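Local coordinates for beta-glucoside kinase (Listeria monocytogenes, PDB 4HTL), which catalyses the ATP-dependent phosphorylation of cellobiose to cellobiose-6'-phosphate and may also regulate transcription of the cellobiose-PTS operon, at residues K171-L174 against N175-T178. Numbering follows the deposited sequence.
Sequences KYTL and NETT
T173, at the N-cap, faces T177 across the single turn of the short helix 174-177, of which T177 is the last residue. The carbonyl oxygen of T173 accepts from E176 N at 2.9 Å. The N-H of T177 is shared, weakly with T173 O and better with L174 O, which also takes T178 N at 2.8 Å. This mixture of i to i+3 and i to i+4 bonds makes a single tight turn, which T178 ends by leaving helical geometry.

Threonine suits the N-cap because its hydroxyl can bond close to the main chain: T173 OG1 bonds to G170 O and accepts from a water that in turn takes an N-H of N175 ND2, while N175 OD1 is met by I135 N. In T177, OG1 sits between the backbone N and the carbonyl carbon (chi1 65°), 2.7 Å from T178 OG1, a pair in which either could donate; S161 OG is a further partner. The T177 methyl CG2 meanwhile packs 3.5 Å from K171 O. A second water donates to both K171 O and E176 O, tying the preceding loop to the helix.

OE2 of E176 forms a salt bridge with R168. Its carboxylate lies against the backbone and CG of K171, but NZ stays 6.4 Å from OE1. L174 and T178 lie side by side, CD2 3.7 Å from T178 CB, and T178 packs on F221 and I225 of helix 212-236. Main-chain bonds and waters thus hold the turn, hydroxyls link it to G170 and S161, and T173 packs on Y230 of the second subunit.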
loop_
_atom_site.group_PDB
_atom_site.type_symbol
_atom_site.label_atom_id
_atom_site.label_comp_id
_atom_site.label_asym_id
_atom_site.label_seq_id
_atom_site.Cartn_x
_atom_site.Cartn_y
_atom_site.Cartn_z
ATOM N N LYS A 171 -16.893 10.037 -2.552
ATOM C CA LYS A 171 -16.867 11.461 -2.834
ATOM C C LYS A 171 -15.611 12.150 -2.263
ATOM O O LYS A 171 -15.281 13.244 -2.661
ATOM C CB LYS A 171 -18.124 12.109 -2.339
ATOM C CG LYS A 171 -19.332 11.804 -3.246
ATOM C CD LYS A 171 -20.602 12.548 -2.866
ATOM C CE LYS A 171 -21.647 12.547 -3.962
ATOM N NZ LYS A 171 -22.872 13.361 -3.587
ATOM N N TYR A 172 -14.964 11.494 -1.291
ATOM C CA TYR A 172 -13.801 12.031 -0.588
ATOM C C TYR A 172 -12.478 11.368 -1.018
ATOM O O TYR A 172 -11.380 11.600 -0.398
ATOM C CB TYR A 172 -14.011 11.908 0.911
ATOM C CG TYR A 172 -15.307 12.478 1.341
ATOM C CD1 TYR A 172 -15.491 13.845 1.463
ATOM C CD2 TYR A 172 -16.432 11.643 1.522
ATOM C CE1 TYR A 172 -16.706 14.359 1.856
ATOM C CE2 TYR A 172 -17.661 12.180 1.876
ATOM C CZ TYR A 172 -17.800 13.542 1.995
ATOM O OH TYR A 172 -19.025 14.091 2.418
ATOM N N THR A 173 -12.568 10.614 -2.099
ATOM C CA THR A 173 -11.433 9.856 -2.658
ATOM C C THR A 173 -10.873 10.511 -3.908
ATOM O O THR A 173 -11.562 11.283 -4.591
ATOM C CB THR A 173 -11.790 8.386 -2.940
ATOM O OG1 THR A 173 -12.673 8.299 -4.073
ATOM C CG2 THR A 173 -12.369 7.727 -1.731
ATOM N N LEU A 174 -9.614 10.206 -4.211
ATOM C CA LEU A 174 -8.904 10.773 -5.394
ATOM C C LEU A 174 -9.729 10.615 -6.662
ATOM O O LEU A 174 -9.785 11.552 -7.472
ATOM C CB LEU A 174 -7.537 10.139 -5.581
ATOM C CG LEU A 174 -6.468 10.457 -4.509
ATOM C CD1 LEU A 174 -5.251 9.527 -4.643
ATOM C CD2 LEU A 174 -6.059 11.957 -4.527
ATOM N N ASN A 175 -10.396 9.460 -6.822
ATOM C CA ASN A 175 -11.251 9.223 -8.008
ATOM C C ASN A 175 -12.247 10.334 -8.260
ATOM O O ASN A 175 -12.638 10.556 -9.420
ATOM C CB ASN A 175 -12.018 7.918 -7.867
ATOM C CG ASN A 175 -11.207 6.698 -8.294
ATOM O OD1 ASN A 175 -10.416 6.783 -9.222
ATOM N ND2 ASN A 175 -11.461 5.535 -7.673
ATOM N N GLU A 176 -12.775 10.886 -7.177
ATOM C CA GLU A 176 -13.767 11.931 -7.246
ATOM C C GLU A 176 -13.336 13.336 -6.880
ATOM O O GLU A 176 -14.157 14.267 -6.964
ATOM C CB GLU A 176 -15.034 11.505 -6.467
ATOM C CG GLU A 176 -15.528 10.142 -6.925
ATOM C CD GLU A 176 -16.892 9.720 -6.382
ATOM O OE1 GLU A 176 -17.771 10.592 -6.260
ATOM O OE2 GLU A 176 -17.070 8.487 -6.122
ATOM N N THR A 177 -12.078 13.525 -6.468
ATOM C CA THR A 177 -11.566 14.865 -6.121
ATOM C C THR A 177 -10.397 15.334 -6.957
ATOM O O THR A 177 -10.111 16.530 -6.979
ATOM C CB THR A 177 -11.052 14.885 -4.645
ATOM O OG1 THR A 177 -9.925 14.021 -4.483
ATOM C CG2 THR A 177 -12.181 14.434 -3.692
ATOM N N THR A 178 -9.664 14.392 -7.558
ATOM C CA THR A 178 -8.347 14.664 -8.099
ATOM C C THR A 178 -8.096 13.980 -9.458
ATOM O O THR A 178 -7.323 13.019 -9.559
ATOM C CB THR A 178 -7.275 14.313 -7.064
ATOM O OG1 THR A 178 -7.650 14.845 -5.778
ATOM C CG2 THR A 178 -5.886 14.765 -7.455
HETATM O O HOH W 1 -15.928 14.838 -4.768
HETATM O O HOH W 2 -13.268 5.947 -5.262
#